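Local coordinates for putative dienelactone hydrolase (Klebsiella pneumoniae subsp. pneumoniae MGH 78578, PDB 3F67), which probably hydrolyses ester bonds as an alpha/beta-hydrolase of the dienelactone hydrolase type, at residues A[66-71]-A[85-90]; A[132-137]-A[166-171]; A[180-185]-A[210-215]. One frame throughout, in Å; residues are numbered along the deposited sequence. Where two conformers were deposited one is given.

Contact 1: residues A[66-71]-A[85-90]; sequences ELYFRQ and KELVSK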
ATOM      1  N   GLU A  66       7.349  -8.180   4.182  0.50 14.23           N
ATOM      2  CA  GLU A  66       6.855  -9.461   3.733  0.50 14.90           C
ATOM      3  C   GLU A  66       5.671  -9.833   4.631  0.50 14.64           C
ATOM      4  O   GLU A  66       5.813 -10.644   5.568  0.50 14.94           O
ATOM      5  CB  GLU A  66       7.978 -10.486   3.890  0.50 14.40           C
ATOM      6  CG  GLU A  66       7.822 -11.702   2.976  0.50 19.33           C
ATOM      7  CD  GLU A  66       7.874 -11.324   1.510  0.50 25.53           C
ATOM      8  OE1 GLU A  66       6.820 -10.910   0.975  0.50 25.67           O
ATOM      9  OE2 GLU A  66       8.963 -11.453   0.892  0.50 29.04           O
ATOM     10  N   LEU A  67       4.497  -9.260   4.345  1.00 14.05           N
ATOM     11  CA  LEU A  67       3.359  -9.378   5.300  1.00 14.44           C
ATOM     12  C   LEU A  67       2.807 -10.796   5.471  1.00 14.02           C
ATOM     13  O   LEU A  67       2.177 -11.095   6.500  1.00 15.00           O
ATOM     14  CB  LEU A  67       2.234  -8.403   4.906  1.00 13.25           C
ATOM     15  CG  LEU A  67       2.702  -6.949   5.079  1.00 13.10           C
ATOM     16  CD1 LEU A  67       1.829  -5.964   4.302  1.00 16.19           C
ATOM     17  CD2 LEU A  67       2.614  -6.588   6.555  1.00 12.25           C
ATOM     18  N   TYR A  68       3.039 -11.673   4.489  1.00 14.56           N
ATOM     19  CA  TYR A  68       2.440 -13.023   4.564  1.00 13.65           C
ATOM     20  C   TYR A  68       3.335 -14.022   5.308  1.00 15.13           C
ATOM     21  O   TYR A  68       2.975 -15.195   5.394  1.00 15.16           O
ATOM     22  CB  TYR A  68       2.152 -13.586   3.151  1.00 15.03           C
ATOM     23  CG  TYR A  68       1.125 -12.803   2.309  1.00 15.06           C
ATOM     24  CD1 TYR A  68       0.348 -11.772   2.875  1.00 15.84           C
ATOM     25  CD2 TYR A  68       0.929 -13.139   0.965  1.00 16.82           C
ATOM     26  CE1 TYR A  68      -0.621 -11.072   2.084  1.00 16.24           C
ATOM     27  CE2 TYR A  68      -0.014 -12.462   0.160  1.00 15.56           C
ATOM     28  CZ  TYR A  68      -0.779 -11.444   0.727  1.00 18.10           C
ATOM     29  OH  TYR A  68      -1.677 -10.776  -0.065  1.00 15.70           O
ATOM     30  N   PHE A  69       4.478 -13.573   5.857  1.00 13.59           N
ATOM     31  CA  PHE A  69       5.563 -14.525   6.261  1.00 15.53           C
ATOM     32  C   PHE A  69       5.148 -15.646   7.227  1.00 15.39           C
ATOM     33  O   PHE A  69       5.690 -16.757   7.167  1.00 15.60           O
ATOM     34  CB  PHE A  69       6.836 -13.781   6.766  1.00 15.71           C
ATOM     35  CG  PHE A  69       6.720 -13.247   8.177  1.00 17.27           C
ATOM     36  CD1 PHE A  69       7.407 -13.863   9.224  1.00 17.72           C
ATOM     37  CD2 PHE A  69       5.901 -12.152   8.468  1.00 16.22           C
ATOM     38  CE1 PHE A  69       7.285 -13.363  10.560  1.00 17.41           C
ATOM     39  CE2 PHE A  69       5.774 -11.652   9.756  1.00 17.59           C
ATOM     40  CZ  PHE A  69       6.464 -12.257  10.815  1.00 18.19           C
ATOM     41  N   ARG A  70       4.179 -15.373   8.093  1.00 15.60           N
ATOM     42  CA  ARG A  70       3.756 -16.365   9.095  1.00 15.38           C
ATOM     43  C   ARG A  70       2.872 -17.430   8.475  1.00 15.96           C
ATOM     44  O   ARG A  70       2.820 -18.553   8.976  1.00 16.72           O
ATOM     45  CB  ARG A  70       2.933 -15.711  10.198  1.00 15.75           C
ATOM     46  CG  ARG A  70       3.710 -14.663  11.021  1.00 15.59           C
ATOM     47  CD  ARG A  70       2.808 -14.129  12.131  1.00 15.23           C
ATOM     48  NE  ARG A  70       3.406 -12.955  12.804  1.00 17.44           N
ATOM     49  CZ  ARG A  70       3.284 -11.715  12.306  1.00 18.46           C
ATOM     50  NH1 ARG A  70       2.668 -11.536  11.150  1.00 15.87           N
ATOM     51  NH2 ARG A  70       3.789 -10.671  12.929  1.00 18.82           N
ATOM     52  N   GLN A  71       2.126 -17.050   7.441  1.00 14.77           N
ATOM     53  CA  GLN A  71       1.118 -17.925   6.824  1.00 15.64           C
ATOM     54  C   GLN A  71       1.710 -18.725   5.661  1.00 15.61           C
ATOM     55  O   GLN A  71       1.319 -19.849   5.451  1.00 16.89           O
ATOM     56  CB  GLN A  71      -0.104 -17.106   6.342  1.00 15.59           C
ATOM     57  CG  GLN A  71      -1.114 -16.670   7.464  1.00 17.33           C
ATOM     58  CD  GLN A  71      -0.605 -15.521   8.349  1.00 17.85           C
ATOM     59  OE1 GLN A  71       0.041 -14.595   7.869  1.00 17.76           O
ATOM     60  NE2 GLN A  71      -0.868 -15.615   9.668  1.00 16.68           N
ATOM     61  N   LYS A  85      -7.060 -18.552  -2.086  1.00 20.17           N
ATOM     62  CA  LYS A  85      -7.734 -19.493  -1.162  1.00 21.62           C
ATOM     63  C   LYS A  85      -6.854 -20.016  -0.019  1.00 22.03           C
ATOM     64  O   LYS A  85      -7.278 -20.045   1.147  1.00 22.97           O
ATOM     65  CB  LYS A  85      -8.331 -20.664  -1.944  1.00 22.37           C
ATOM     66  CG  LYS A  85      -9.106 -21.694  -1.111  1.00 25.42           C
ATOM     67  CD  LYS A  85      -9.743 -22.720  -2.063  1.00 28.94           C
ATOM     68  CE  LYS A  85     -10.323 -23.919  -1.329  1.00 31.69           C
ATOM     69  NZ  LYS A  85     -10.913 -24.920  -2.296  1.00 31.76           N
ATOM     70  N   GLU A  86      -5.642 -20.437  -0.348  1.00 19.54           N
ATOM     71  CA  GLU A  86      -4.796 -21.130   0.612  1.00 19.39           C
ATOM     72  C   GLU A  86      -3.856 -20.217   1.408  1.00 17.96           C
ATOM     73  O   GLU A  86      -3.357 -20.603   2.475  1.00 17.89           O
ATOM     74  CB  GLU A  86      -3.997 -22.244  -0.081  1.00 20.28           C
ATOM     75  CG  GLU A  86      -4.850 -23.262  -0.870  1.00 24.66           C
ATOM     76  CD  GLU A  86      -5.860 -24.054  -0.022  1.00 30.25           C
ATOM     77  OE1 GLU A  86      -5.728 -24.121   1.228  1.00 32.38           O
ATOM     78  OE2 GLU A  86      -6.791 -24.638  -0.626  1.00 32.34           O
ATOM     79  N   LEU A  87      -3.629 -19.012   0.907  1.00 15.34           N
ATOM     80  CA  LEU A  87      -2.724 -18.089   1.599  1.00 15.06           C
ATOM     81  C   LEU A  87      -3.362 -16.728   1.888  1.00 15.19           C
ATOM     82  O   LEU A  87      -3.535 -16.370   3.049  1.00 15.48           O
ATOM     83  CB  LEU A  87      -1.417 -17.916   0.804  1.00 14.16           C
ATOM     84  CG  LEU A  87      -0.388 -16.946   1.405  1.00 14.56           C
ATOM     85  CD1 LEU A  87      -0.066 -17.349   2.875  1.00 16.34           C
ATOM     86  CD2 LEU A  87       0.887 -16.996   0.554  1.00 11.72           C
ATOM     87  N   VAL A  88      -3.719 -15.965   0.858  1.00 14.49           N
ATOM     88  CA  VAL A  88      -4.171 -14.581   1.086  1.00 15.30           C
ATOM     89  C   VAL A  88      -5.340 -14.516   2.083  1.00 16.35           C
ATOM     90  O   VAL A  88      -5.355 -13.662   2.993  1.00 16.76           O
ATOM     91  CB  VAL A  88      -4.576 -13.858  -0.228  1.00 16.10           C
ATOM     92  CG1 VAL A  88      -5.042 -12.413   0.075  1.00 15.51           C
ATOM     93  CG2 VAL A  88      -3.371 -13.821  -1.225  1.00 14.64           C
ATOM     94  N   SER A  89      -6.275 -15.445   1.926  0.50 16.60           N
ATOM     95  CA  SER A  89      -7.527 -15.456   2.687  0.50 17.08           C
ATOM     96  C   SER A  89      -7.308 -15.962   4.118  0.50 16.67           C
ATOM     97  O   SER A  89      -8.244 -16.045   4.921  0.50 16.57           O
ATOM     98  CB  SER A  89      -8.565 -16.289   1.932  0.50 17.11           C
ATOM     99  OG  SER A  89      -8.952 -15.612   0.744  0.50 17.70           O
ATOM    100  N   LYS A  90      -6.060 -16.300   4.425  1.00 15.81           N
ATOM    101  CA  LYS A  90      -5.699 -16.737   5.759  1.00 15.81           C
ATOM    102  C   LYS A  90      -4.870 -15.711   6.530  1.00 15.18           C
ATOM    103  O   LYS A  90      -4.487 -15.959   7.683  1.00 16.16           O
ATOM    104  CB  LYS A  90      -4.988 -18.121   5.684  1.00 17.10           C
ATOM    105  CG  LYS A  90      -5.882 -19.183   5.022  1.00 21.03           C
ATOM    106  CD  LYS A  90      -5.472 -20.584   5.382  1.00 25.75           C
ATOM    107  CE  LYS A  90      -6.312 -21.626   4.636  1.00 30.23           C
ATOM    108  NZ  LYS A  90      -7.780 -21.519   4.948  1.00 34.46           N
TER
HETATM  109  O   HOH W   1      -1.661 -20.176   4.771  1.00 34.52           O

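Contact 2: residues A[132-137]-A[166-171]; sequences YAAHNP and VDLNAP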
ATOM      1  N   TYR A 132      -5.362   1.053   6.779  1.00 13.81           N
ATOM      2  CA  TYR A 132      -4.309   1.593   7.644  1.00 14.23           C
ATOM      3  C   TYR A 132      -4.522   3.087   7.915  1.00 14.36           C
ATOM      4  O   TYR A 132      -4.245   3.583   9.043  1.00 15.28           O
ATOM      5  CB  TYR A 132      -2.904   1.364   7.018  1.00 13.39           C
ATOM      6  CG  TYR A 132      -1.827   1.516   8.067  1.00 13.18           C
ATOM      7  CD1 TYR A 132      -1.756   0.636   9.145  1.00 14.50           C
ATOM      8  CD2 TYR A 132      -0.932   2.577   7.997  1.00 14.17           C
ATOM      9  CE1 TYR A 132      -0.811   0.796  10.139  1.00 13.90           C
ATOM     10  CE2 TYR A 132       0.055   2.754   8.995  1.00 15.23           C
ATOM     11  CZ  TYR A 132       0.103   1.851  10.044  1.00 16.59           C
ATOM     12  OH  TYR A 132       1.041   1.998  11.039  1.00 18.02           O
ATOM     13  N   ALA A 133      -5.053   3.804   6.916  1.00 13.76           N
ATOM     14  CA  ALA A 133      -5.365   5.212   7.105  1.00 15.00           C
ATOM     15  C   ALA A 133      -6.459   5.455   8.165  1.00 16.09           C
ATOM     16  O   ALA A 133      -6.489   6.527   8.761  1.00 16.68           O
ATOM     17  CB  ALA A 133      -5.748   5.905   5.741  1.00 15.48           C
ATOM     18  N   ALA A 134      -7.297   4.451   8.443  1.00 15.28           N
ATOM     19  CA  ALA A 134      -8.270   4.547   9.543  1.00 16.94           C
ATOM     20  C   ALA A 134      -7.746   3.894  10.826  1.00 17.56           C
ATOM     21  O   ALA A 134      -8.459   3.818  11.841  1.00 19.69           O
ATOM     22  CB  ALA A 134      -9.579   3.879   9.142  1.00 17.35           C
ATOM     23  N   HIS A 135      -6.523   3.386  10.788  1.00 14.98           N
ATOM     24  CA  HIS A 135      -5.980   2.664  11.949  1.00 15.24           C
ATOM     25  C   HIS A 135      -4.951   3.471  12.744  1.00 16.05           C
ATOM     26  O   HIS A 135      -4.988   3.498  13.980  1.00 15.74           O
ATOM     27  CB  HIS A 135      -5.379   1.343  11.460  1.00 15.12           C
ATOM     28  CG  HIS A 135      -4.596   0.600  12.503  1.00 15.58           C
ATOM     29  ND1 HIS A 135      -5.191  -0.239  13.428  1.00 17.03           N
ATOM     30  CD2 HIS A 135      -3.264   0.561  12.754  1.00 15.52           C
ATOM     31  CE1 HIS A 135      -4.255  -0.758  14.212  1.00 18.70           C
ATOM     32  NE2 HIS A 135      -3.076  -0.305  13.809  1.00 15.89           N
ATOM     33  N   ASN A 136      -4.008   4.089  12.034  1.00 16.28           N
ATOM     34  CA  ASN A 136      -2.856   4.756  12.682  1.00 16.15           C
ATOM     35  C   ASN A 136      -3.065   6.260  12.674  1.00 17.40           C
ATOM     36  O   ASN A 136      -2.938   6.890  11.633  1.00 17.20           O
ATOM     37  CB  ASN A 136      -1.498   4.377  11.995  1.00 15.69           C
ATOM     38  CG  ASN A 136      -0.295   4.995  12.715  1.00 17.67           C
ATOM     39  OD1 ASN A 136      -0.483   5.851  13.586  1.00 17.35           O
ATOM     40  ND2 ASN A 136       0.941   4.531  12.395  1.00 16.06           N
ATOM     41  N   PRO A 137      -3.354   6.853  13.845  1.00 17.93           N
ATOM     42  CA  PRO A 137      -3.656   8.295  13.853  1.00 19.12           C
ATOM     43  C   PRO A 137      -2.430   9.176  13.513  1.00 18.87           C
ATOM     44  O   PRO A 137      -2.602  10.364  13.210  1.00 18.75           O
ATOM     45  CB  PRO A 137      -4.114   8.563  15.294  1.00 18.71           C
ATOM     46  CG  PRO A 137      -3.576   7.491  16.087  1.00 21.16           C
ATOM     47  CD  PRO A 137      -3.412   6.270  15.195  1.00 19.17           C
ATOM     48  N   VAL A 166     -15.508   6.481   7.668  1.00 24.05           N
ATOM     49  CA  VAL A 166     -15.820   7.231   8.832  1.00 22.90           C
ATOM     50  C   VAL A 166     -14.668   7.474   9.839  1.00 23.44           C
ATOM     51  O   VAL A 166     -14.688   8.466  10.562  1.00 23.94           O
ATOM     52  CB  VAL A 166     -17.091   6.584   9.539  1.00 24.29           C
ATOM     53  CG1 VAL A 166     -16.910   5.065   9.739  1.00 22.57           C
ATOM     54  CG2 VAL A 166     -17.417   7.319  10.825  1.00 25.27           C
ATOM     55  N   ASP A 167     -13.664   6.586   9.864  1.00 22.57           N
ATOM     56  CA  ASP A 167     -12.557   6.595  10.858  1.00 22.13           C
ATOM     57  C   ASP A 167     -11.215   7.048  10.221  1.00 20.92           C
ATOM     58  O   ASP A 167     -10.188   7.067  10.875  1.00 19.86           O
ATOM     59  CB  ASP A 167     -12.356   5.183  11.456  1.00 22.29           C
ATOM     60  CG  ASP A 167     -13.544   4.723  12.299  1.00 26.36           C
ATOM     61  OD1 ASP A 167     -14.240   5.566  12.892  1.00 29.38           O
ATOM     62  OD2 ASP A 167     -13.784   3.512  12.367  1.00 30.75           O
ATOM     63  N   LEU A 168     -11.252   7.445   8.955  1.00 19.50           N
ATOM     64  CA  LEU A 168     -10.022   7.920   8.284  1.00 19.87           C
ATOM     65  C   LEU A 168      -9.325   9.085   9.034  1.00 20.78           C
ATOM     66  O   LEU A 168      -9.984  10.058   9.469  1.00 21.64           O
ATOM     67  CB  LEU A 168     -10.318   8.281   6.821  1.00 19.27           C
ATOM     68  CG  LEU A 168     -10.578   7.096   5.906  1.00 18.49           C
ATOM     69  CD1 LEU A 168     -11.165   7.588   4.565  1.00 18.15           C
ATOM     70  CD2 LEU A 168      -9.295   6.164   5.697  1.00 15.21           C
ATOM     71  N   ASN A 169      -8.005   8.946   9.191  0.65 20.55           N
ATOM     72  CA  ASN A 169      -7.158   9.832  10.012  0.65 21.24           C
ATOM     73  C   ASN A 169      -6.297  10.762   9.159  0.65 20.41           C
ATOM     74  O   ASN A 169      -5.785  11.756   9.668  0.65 19.33           O
ATOM     75  CB  ASN A 169      -6.186   9.018  10.890  0.65 21.61           C
ATOM     76  CG  ASN A 169      -6.897   8.119  11.890  0.65 22.43           C
ATOM     77  OD1 ASN A 169      -6.638   6.914  11.964  0.65 23.95           O
ATOM     78  ND2 ASN A 169      -7.783   8.701  12.664  0.65 23.88           N
ATOM     79  N   ALA A 170      -6.119  10.392   7.887  1.00 19.35           N
ATOM     80  CA  ALA A 170      -5.125  10.986   6.978  1.00 18.36           C
ATOM     81  C   ALA A 170      -5.747  11.124   5.597  1.00 17.86           C
ATOM     82  O   ALA A 170      -6.638  10.320   5.238  1.00 18.52           O
ATOM     83  CB  ALA A 170      -3.905  10.040   6.849  1.00 18.92           C
ATOM     84  N   PRO A 171      -5.303  12.138   4.802  1.00 16.60           N
ATOM     85  CA  PRO A 171      -5.790  12.283   3.424  1.00 15.84           C
ATOM     86  C   PRO A 171      -5.396  11.088   2.562  1.00 14.95           C
ATOM     87  O   PRO A 171      -4.206  10.701   2.567  1.00 15.62           O
ATOM     88  CB  PRO A 171      -5.059  13.556   2.908  1.00 15.98           C
ATOM     89  CG  PRO A 171      -4.630  14.254   4.138  1.00 19.14           C
ATOM     90  CD  PRO A 171      -4.366  13.221   5.174  1.00 16.42           C
TER

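Contact 3: residues A[180-185]-A[210-215]; sequences DASIPQ and ADHAFN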
ATOM      1  N   ASP A 180     -11.176  -1.731 -14.949  1.00 19.59           N
ATOM      2  CA  ASP A 180     -10.953  -2.766 -13.948  1.00 18.44           C
ATOM      3  C   ASP A 180     -12.285  -3.455 -13.574  1.00 19.95           C
ATOM      4  O   ASP A 180     -13.116  -2.899 -12.822  1.00 19.64           O
ATOM      5  CB  ASP A 180     -10.305  -2.107 -12.701  1.00 18.50           C
ATOM      6  CG  ASP A 180      -9.941  -3.097 -11.633  1.00 19.80           C
ATOM      7  OD1 ASP A 180     -10.299  -4.294 -11.766  1.00 20.47           O
ATOM      8  OD2 ASP A 180      -9.308  -2.679 -10.632  1.00 19.40           O
ATOM      9  N   ALA A 181     -12.489  -4.650 -14.142  1.00 19.74           N
ATOM     10  CA  ALA A 181     -13.709  -5.443 -13.910  1.00 20.38           C
ATOM     11  C   ALA A 181     -13.807  -5.890 -12.454  1.00 20.10           C
ATOM     12  O   ALA A 181     -14.923  -6.091 -11.945  1.00 20.58           O
ATOM     13  CB  ALA A 181     -13.722  -6.667 -14.809  1.00 20.78           C
ATOM     14  N   SER A 182     -12.657  -6.042 -11.791  1.00 20.14           N
ATOM     15  CA  SER A 182     -12.637  -6.472 -10.384  1.00 19.87           C
ATOM     16  C   SER A 182     -13.075  -5.356  -9.412  1.00 20.37           C
ATOM     17  O   SER A 182     -13.425  -5.649  -8.261  1.00 19.77           O
ATOM     18  CB  SER A 182     -11.278  -7.043  -9.975  1.00 20.31           C
ATOM     19  OG  SER A 182     -10.343  -6.024  -9.728  1.00 22.79           O
ATOM     20  N   ILE A 183     -13.044  -4.099  -9.875  1.00 17.45           N
ATOM     21  CA  ILE A 183     -13.476  -2.934  -9.071  1.00 17.35           C
ATOM     22  C   ILE A 183     -14.393  -2.070  -9.927  1.00 17.10           C
ATOM     23  O   ILE A 183     -13.976  -1.050 -10.494  1.00 15.84           O
ATOM     24  CB  ILE A 183     -12.252  -2.139  -8.497  1.00 16.37           C
ATOM     25  CG1 ILE A 183     -11.353  -3.090  -7.696  1.00 17.90           C
ATOM     26  CG2 ILE A 183     -12.697  -0.899  -7.656  1.00 15.69           C
ATOM     27  CD1 ILE A 183     -10.026  -2.469  -7.232  1.00 17.07           C
ATOM     28  N   PRO A 184     -15.670  -2.472 -10.036  1.00 16.80           N
ATOM     29  CA  PRO A 184     -16.568  -1.728 -10.899  1.00 16.96           C
ATOM     30  C   PRO A 184     -16.814  -0.315 -10.443  1.00 16.86           C
ATOM     31  O   PRO A 184     -16.702   0.024  -9.238  1.00 17.76           O
ATOM     32  CB  PRO A 184     -17.893  -2.544 -10.831  1.00 16.80           C
ATOM     33  CG  PRO A 184     -17.507  -3.845 -10.335  1.00 17.19           C
ATOM     34  CD  PRO A 184     -16.345  -3.631  -9.417  1.00 16.24           C
ATOM     35  N   GLN A 185     -17.166   0.538 -11.390  1.00 17.68           N
ATOM     36  CA  GLN A 185     -17.380   1.924 -11.058  1.00 17.28           C
ATOM     37  C   GLN A 185     -18.531   2.186 -10.071  1.00 16.93           C
ATOM     38  O   GLN A 185     -18.517   3.197  -9.368  1.00 16.61           O
ATOM     39  CB  GLN A 185     -17.492   2.792 -12.330  1.00 18.59           C
ATOM     40  CG  GLN A 185     -16.206   2.765 -13.136  1.00 19.74           C
ATOM     41  CD  GLN A 185     -15.003   3.131 -12.273  1.00 17.57           C
ATOM     42  OE1 GLN A 185     -14.911   4.243 -11.776  1.00 20.02           O
ATOM     43  NE2 GLN A 185     -14.097   2.174 -12.071  1.00 19.63           N
ATOM     44  N   ALA A 210      -7.355   2.499 -18.224  1.00 17.73           N
ATOM     45  CA  ALA A 210      -6.552   1.568 -17.430  1.00 17.88           C
ATOM     46  C   ALA A 210      -7.359   0.421 -16.854  1.00 17.80           C
ATOM     47  O   ALA A 210      -8.483   0.608 -16.419  1.00 17.85           O
ATOM     48  CB  ALA A 210      -5.892   2.330 -16.263  1.00 17.11           C
ATOM     49  N   ASP A 211      -6.733  -0.742 -16.772  1.00 19.03           N
ATOM     50  CA  ASP A 211      -7.319  -1.910 -16.113  1.00 19.36           C
ATOM     51  C   ASP A 211      -6.784  -1.964 -14.689  1.00 20.17           C
ATOM     52  O   ASP A 211      -6.084  -1.018 -14.225  1.00 19.67           O
ATOM     53  CB  ASP A 211      -6.850  -3.156 -16.882  1.00 20.61           C
ATOM     54  CG  ASP A 211      -7.741  -4.373 -16.685  1.00 23.54           C
ATOM     55  OD1 ASP A 211      -8.481  -4.493 -15.678  1.00 21.80           O
ATOM     56  OD2 ASP A 211      -7.670  -5.238 -17.593  1.00 27.60           O
ATOM     57  N   HIS A 212      -7.095  -3.053 -13.981  1.00 19.09           N
ATOM     58  CA  HIS A 212      -6.446  -3.360 -12.702  1.00 19.03           C
ATOM     59  C   HIS A 212      -4.940  -3.472 -12.912  1.00 18.48           C
ATOM     60  O   HIS A 212      -4.490  -3.835 -14.002  1.00 18.45           O
ATOM     61  CB  HIS A 212      -6.977  -4.712 -12.149  1.00 19.79           C
ATOM     62  CG  HIS A 212      -6.669  -4.925 -10.693  1.00 20.91           C
ATOM     63  ND1 HIS A 212      -7.368  -4.296  -9.674  1.00 21.60           N
ATOM     64  CD2 HIS A 212      -5.716  -5.674 -10.086  1.00 22.06           C
ATOM     65  CE1 HIS A 212      -6.879  -4.678  -8.506  1.00 20.14           C
ATOM     66  NE2 HIS A 212      -5.867  -5.504  -8.727  1.00 22.41           N
ATOM     67  N   ALA A 213      -4.152  -3.118 -11.888  1.00 17.78           N
ATOM     68  CA  ALA A 213      -2.695  -3.346 -11.913  1.00 17.51           C
ATOM     69  C   ALA A 213      -2.012  -2.594 -13.068  1.00 16.76           C
ATOM     70  O   ALA A 213      -1.044  -3.069 -13.691  1.00 18.15           O
ATOM     71  CB  ALA A 213      -2.355  -4.862 -11.954  1.00 17.17           C
ATOM     72  N   PHE A 214      -2.487  -1.388 -13.311  1.00 16.44           N
ATOM     73  CA  PHE A 214      -1.947  -0.633 -14.451  1.00 14.93           C
ATOM     74  C   PHE A 214      -0.550  -0.055 -14.223  1.00 15.13           C
ATOM     75  O   PHE A 214       0.086   0.420 -15.155  1.00 14.17           O
ATOM     76  CB  PHE A 214      -2.947   0.447 -14.933  1.00 14.80           C
ATOM     77  CG  PHE A 214      -3.183   1.572 -13.947  1.00 13.34           C
ATOM     78  CD1 PHE A 214      -2.240   2.627 -13.816  1.00 14.45           C
ATOM     79  CD2 PHE A 214      -4.367   1.627 -13.202  1.00 15.10           C
ATOM     80  CE1 PHE A 214      -2.498   3.684 -12.928  1.00 14.76           C
ATOM     81  CE2 PHE A 214      -4.626   2.698 -12.298  1.00 13.53           C
ATOM     82  CZ  PHE A 214      -3.687   3.713 -12.173  1.00 13.43           C
ATOM     83  N   ASN A 215      -0.093  -0.054 -12.969  1.00 14.72           N
ATOM     84  CA  ASN A 215       1.271   0.330 -12.693  1.00 14.51           C
ATOM     85  C   ASN A 215       2.276  -0.818 -12.741  1.00 15.79           C
ATOM     86  O   ASN A 215       3.481  -0.597 -12.570  1.00 16.22           O
ATOM     87  CB  ASN A 215       1.307   0.983 -11.301  1.00 13.04           C
ATOM     88  CG  ASN A 215       2.588   1.748 -11.052  1.00 13.11           C
ATOM     89  OD1 ASN A 215       2.952   2.660 -11.820  1.00 14.53           O
ATOM     90  ND2 ASN A 215       3.308   1.372  -9.982  1.00 14.53           N
TER
HETATM   91  O   HOH W   2     -10.404  -6.245 -15.592  1.00 25.30           O

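Contact 1: residues A[66-71]-A[85-90]
The loop that leaves strand 61-65 of the alpha/beta-hydrolase sheet packs here against the last turn of helix 80-88. It starts with a type I beta turn from Glu66 to Phe69, which aims the Tyr68 side chain at the helix end. Tyr68 has CG anti to its carbonyl carbon (chi1 -63°), and one side of its ring runs obliquely past two branched residues. Tyr68 CD2 lies 3.9 Å from Leu87 CD2, and farther along the ring Tyr68 CE2 lies 3.9 Å from Val88 CG2. The phenol oxygen rests against both methyls of Val88, Tyr68 OH being 3.7 Å from CG1 and from CG2. It is buried with no polar partner anywhere in the model, so the residue appears to act here chiefly through its long, flat ring. Strand 61-65 ends on the side of the sheet where alpha/beta-hydrolases carry their catalytic loops, and the surroundings fit that position: the Tyr68 ring meets Trp124 edge-to-face, beside the probable nucleophile elbow, and Val88 touches the same tryptophan. Leu87 turns CG anti to its backbone N (chi1 179°), which swings its methyls across to the loop. Leu87 CD1 comes to 3.5 Å from Gln71 CB. Gln71, bent at chi2, sets its CG 3.5 Å from Lys90 O, and its NE2 is bonded to Gln95 OE1 of helix 93-108. No direct hydrogen bond joins the segments. Instead, water 1 donates to both backbones, to Gln71 O at 3.1 Å and to Glu86 O at 2.9 Å, at the partly exposed margin where the apolar packing gives way to polar groups. Arg70, its end directed away from helix 80-88, forms salt bridges with Glu16 and Asp99.

Contact 2: residues A[132-137]-A[166-171]
A single direct hydrogen bond spans the two segments: Asn169 N donates to Ala133 O over 2.9 Å, from above the carbonyl plane. Asn169, CG anti to its carbonyl carbon, points toward 132-137, and its short polar chain suits a place lined by peptide groups: Asn169 OD1 lies 3.4 Å from Ala134 C, with Pro137 beyond. In this conformer two acceptors, Asn169 OD1 and Ala133 O, face each other at 3.2 Å. A weaker polar touch is the CA-H of Ala134 pointing at Asp167 O. Apolar packing rests on Leu168, whose CD2 reaches back to within 3.6 Å of Ala133 CB and 4.1 Å of Ala134 CB. Two alanines suit the place where helix 124-133 runs out because their short side chains let the backbones close in, with the CA atoms of Ala134 and Leu168 4.0 Å apart. Within 132-137, Tyr132 O accepts from both His135 N and Asn136 N. Asn136 ND2 donates at 2.9 Å to Tyr132 OH, a hydroxyl that also bonds Asp101, and Asn136 OD1 takes the N-H of Gln138. The contact joins the C-terminal end of helix 124-133, which follows the probable nucleophile elbow, to the loop entering strand 172-177 of the alpha/beta-hydrolase sheet.

Contact 3: residues A[180-185]-A[210-215]
Asp180 OD1 is held by three donors, all from its own segment. The shortest bond is from the hydroxyl of Ser182, whose OG gives its proton to the syn lone pair of Asp180 OD1 at 2.7 Å. Two backbone groups add weak bonds, Ser182 N to Asp180 OD1 at 2.9 Å and Ile183 N to the same OD1 at 3.3 Å. Together they hold the carboxylate against the type I beta turn from Asp180 to Ile183, and serine suits the turn because its short hydroxyl, in the crowded position between N and carbonyl carbon, reaches back to the aspartate. The other oxygen is left to face the histidine: His212 ND1 donates to Asp180 OD2 over 2.7 Å, with an angle at the hydrogen of 159°. OD2 lies almost exactly in the imidazole plane but is met from above its own carboxylate, the two planes being 66° apart. Asp and His on loops after strands 172-177 and 202-207, with His212 also touching Cys123 at the probable nucleophile elbow, are consistent with the Cys-His-Asp triad of dienelactone hydrolases. In such a triad the carboxylate would fix the ring's rotation and tautomer and favour its protonated form. Ile183 closes in at the ring edge, its CD1 4.0 Å from His212 ND1, and Tyr146 packs against the ring from outside the two segments. Asp211 steadies the histidine's backbone, with His212 N donating to Asp211 OD1 at 2.6 Å. Water 2 donates to that same Asp211 OD1 at 2.6 Å and accepts from Ala181 N, tying the loops together a second time. Asp180 OD1 and Asp211 OD1 are 4.3 Å apart, so each carboxylate may raise the other's pKa somewhat, an effect the donors around them may counter.

How the contacts relate
Contacts 1 and 3 lie at the end of the sheet where strands 61-65, 172-177 and 202-207 finish, while contact 2 lies at the other end, where a helix ends and strand 172-177 begins. The centres are 23 to 24 Å apart in every pair, and no two contacts touch; nearest atoms are about 9 Å apart between contacts 1 and 2 and about 11 Å between 1 and 3. Helix 124-133 links all three: near its start, Trp124 meets contact 1 and the adjacent Cys123 meets contact 3, while its last turn enters contact 2. Contact 3 thus holds the probable catalytic pair, contact 1 lies beside the probable elbow, and contact 2 is remote packing.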